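Local atomic coordinates of YfdX protein (Salmonella enterica I, PDB entry 6A02), a protein that is not assigned a biochemical activity but appears, in Salmonella Typhi, to have a dual role in antibiotic stress and virulence. Residues A[61-66]-A[77-81]. Numbering follows the deposited sequence.
Sequences WNLYVK and HYIRI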
loop_
_atom_site.group_PDB
_atom_site.type_symbol
_atom_site.label_atom_id
_atom_site.label_comp_id
_atom_site.label_asym_id
_atom_site.label_seq_id
_atom_site.Cartn_x
_atom_site.Cartn_y
_atom_site.Cartn_z
ATOM N N TRP A 61 -13.323 14.973 -21.035
ATOM C CA TRP A 61 -13.126 13.864 -20.106
ATOM C C TRP A 61 -13.159 12.504 -20.790
ATOM O O TRP A 61 -12.608 11.539 -20.247
ATOM C CB TRP A 61 -14.127 13.979 -18.950
ATOM C CG TRP A 61 -13.830 15.190 -18.129
ATOM C CD1 TRP A 61 -14.474 16.396 -18.164
ATOM C CD2 TRP A 61 -12.764 15.335 -17.185
ATOM N NE1 TRP A 61 -13.881 17.279 -17.292
ATOM C CE2 TRP A 61 -12.831 16.647 -16.671
ATOM C CE3 TRP A 61 -11.763 14.473 -16.714
ATOM C CZ2 TRP A 61 -11.931 17.120 -15.715
ATOM C CZ3 TRP A 61 -10.872 14.949 -15.763
ATOM C CH2 TRP A 61 -10.963 16.252 -15.273
ATOM N N ASN A 62 -13.764 12.402 -21.978
ATOM C CA ASN A 62 -13.752 11.143 -22.715
ATOM C C ASN A 62 -12.337 10.651 -22.980
ATOM O O ASN A 62 -12.115 9.439 -23.089
ATOM C CB ASN A 62 -14.458 11.305 -24.069
ATOM C CG ASN A 62 -15.903 11.737 -23.942
ATOM O OD1 ASN A 62 -16.759 10.958 -23.522
ATOM N ND2 ASN A 62 -16.187 12.977 -24.327
ATOM N N LEU A 63 -11.373 11.570 -23.093
ATOM C CA LEU A 63 -10.008 11.190 -23.449
ATOM C C LEU A 63 -9.360 10.287 -22.407
ATOM O O LEU A 63 -8.423 9.549 -22.738
ATOM C CB LEU A 63 -9.140 12.438 -23.614
ATOM C CG LEU A 63 -9.571 13.405 -24.722
ATOM C CD1 LEU A 63 -8.639 14.602 -24.758
ATOM C CD2 LEU A 63 -9.580 12.679 -26.049
ATOM N N TYR A 64 -9.836 10.320 -21.162
ATOM C CA TYR A 64 -9.171 9.633 -20.060
ATOM C C TYR A 64 -9.887 8.366 -19.628
ATOM O O TYR A 64 -9.410 7.680 -18.719
ATOM C CB TYR A 64 -9.029 10.582 -18.869
ATOM C CG TYR A 64 -8.537 11.945 -19.272
ATOM C CD1 TYR A 64 -7.216 12.146 -19.645
ATOM C CD2 TYR A 64 -9.400 13.032 -19.297
ATOM C CE1 TYR A 64 -6.768 13.406 -20.029
ATOM C CE2 TYR A 64 -8.965 14.290 -19.672
ATOM C CZ TYR A 64 -7.653 14.469 -20.035
ATOM O OH TYR A 64 -7.217 15.721 -20.410
ATOM N N VAL A 65 -11.003 8.030 -20.270
ATOM C CA VAL A 65 -11.839 6.928 -19.821
ATOM C C VAL A 65 -11.187 5.591 -20.154
ATOM O O VAL A 65 -10.677 5.377 -21.263
ATOM C CB VAL A 65 -13.234 7.061 -20.455
ATOM C CG1 VAL A 65 -14.039 5.797 -20.262
ATOM C CG2 VAL A 65 -13.960 8.258 -19.868
ATOM N N LYS A 66 -11.188 4.682 -19.181
ATOM C CA LYS A 66 -10.805 3.291 -19.405
ATOM C C LYS A 66 -12.096 2.543 -19.705
ATOM O O LYS A 66 -12.843 2.186 -18.795
ATOM C CB LYS A 66 -10.112 2.733 -18.168
ATOM C CG LYS A 66 -9.623 1.305 -18.323
ATOM C CD LYS A 66 -8.305 1.117 -17.600
ATOM C CE LYS A 66 -7.765 -0.294 -17.763
ATOM N NZ LYS A 66 -7.596 -0.677 -19.183
ATOM N N HIS A 77 -17.867 6.175 -15.200
ATOM C CA HIS A 77 -16.728 5.576 -15.876
ATOM C C HIS A 77 -15.483 5.836 -15.051
ATOM O O HIS A 77 -15.361 6.874 -14.393
ATOM C CB HIS A 77 -16.535 6.184 -17.269
ATOM C CG HIS A 77 -17.703 5.966 -18.180
ATOM N ND1 HIS A 77 -17.817 4.854 -18.986
ATOM C CD2 HIS A 77 -18.819 6.702 -18.391
ATOM C CE1 HIS A 77 -18.948 4.922 -19.666
ATOM N NE2 HIS A 77 -19.574 6.034 -19.325
ATOM N N TYR A 78 -14.551 4.895 -15.116
ATOM C CA TYR A 78 -13.223 5.114 -14.563
ATOM C C TYR A 78 -12.371 5.916 -15.535
ATOM O O TYR A 78 -12.395 5.672 -16.748
ATOM C CB TYR A 78 -12.539 3.770 -14.337
ATOM C CG TYR A 78 -12.929 3.093 -13.056
ATOM C CD1 TYR A 78 -12.433 3.550 -11.836
ATOM C CD2 TYR A 78 -13.757 1.971 -13.058
ATOM C CE1 TYR A 78 -12.776 2.936 -10.646
ATOM C CE2 TYR A 78 -14.099 1.329 -11.865
ATOM C CZ TYR A 78 -13.611 1.827 -10.665
ATOM O OH TYR A 78 -13.950 1.207 -9.479
ATOM N N ILE A 79 -11.602 6.864 -14.996
ATOM C CA ILE A 79 -10.604 7.601 -15.763
ATOM C C ILE A 79 -9.206 7.333 -15.214
ATOM O O ILE A 79 -9.011 7.093 -14.015
ATOM C CB ILE A 79 -10.876 9.122 -15.830
ATOM C CG1 ILE A 79 -10.885 9.737 -14.426
ATOM C CG2 ILE A 79 -12.170 9.425 -16.616
ATOM C CD1 ILE A 79 -10.666 11.266 -14.443
ATOM N N ARG A 80 -8.227 7.398 -16.111
ATOM C CA ARG A 80 -6.819 7.209 -15.773
ATOM C C ARG A 80 -6.238 8.475 -15.159
ATOM O O ARG A 80 -6.366 9.565 -15.730
ATOM C CB ARG A 80 -6.022 6.884 -17.041
ATOM C CG ARG A 80 -6.349 5.532 -17.658
ATOM C CD ARG A 80 -5.597 5.310 -18.971
ATOM N NE ARG A 80 -6.084 6.240 -19.979
ATOM C CZ ARG A 80 -7.094 5.986 -20.808
ATOM N NH1 ARG A 80 -7.710 4.804 -20.786
ATOM N NH2 ARG A 80 -7.484 6.921 -21.671
ATOM N N ILE A 81 -5.572 8.335 -14.010
ATOM C CA ILE A 81 -4.919 9.466 -13.361
ATOM C C ILE A 81 -3.420 9.291 -13.174
ATOM O O ILE A 81 -2.738 10.280 -12.867
ATOM C CB ILE A 81 -5.594 9.875 -12.028
ATOM C CG1 ILE A 81 -5.316 8.850 -10.926
ATOM C CG2 ILE A 81 -7.080 10.077 -12.229
ATOM C CD1 ILE A 81 -5.763 9.308 -9.543
HETATM O O HOH W 1 -9.390 6.476 -23.628
HETATM O O HOH W 2 -14.903 2.892 -17.205
HETATM O O HOH W 3 -6.370 2.299 -20.181
#
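Val65 and Ile79 face each other as an antiparallel non-hydrogen-bonded pair, CA to CA 4.3 Å, and the backbone bonds lie just outside them: Arg80 N gives to Tyr64 O at 2.9 Å, and Lys66 N gives to Tyr78 O over the same length. Between Lys66 and Tyr78 the return bond is made through water 2, which gives to Lys66 O and accepts from Tyr78 N. The 3-10 turn 61-64 leads directly into this short, weakly bonded strand at 65-66. On the face that carries the Val65 and Ile79 side chains, which cross at about a right angle, Val65 CG2 meets Ile79 CG2 at 3.9 Å, while the other valine methyl, CG1, turned anti to the backbone N (chi1 168°), rests against His77 CB. Ile79 holds CG1 between its backbone N and carbonyl carbon (chi1 60°), and its tip CD1 comes within 3.9 Å of Trp61 CZ3; Tyr64 CB packs on Ile79 CB. Arg80 bends at chi3 (-67°), laying its guanidinium over the Tyr64 carbonyl, with Tyr64 O 3.5 Å above the plane. NH1 makes a weak bond to Val65 O, and water 1, at the guanidinium edge, links NH2 to that same oxygen. Arg80 NE is taken by Lys16 O. Water 3 accepts from Arg80 NH1 and weakly from Lys66 NZ, whose stronger partner is Asp68 in a salt bridge. Strand 65-66 adds a short antiparallel strand to the edge of 77-89, beside the sheet formed with 125-135 and 170-175; Ile79 also packs on Ala21 of helix 19-36, and Tyr78 reaches Ile128 of a second subunit.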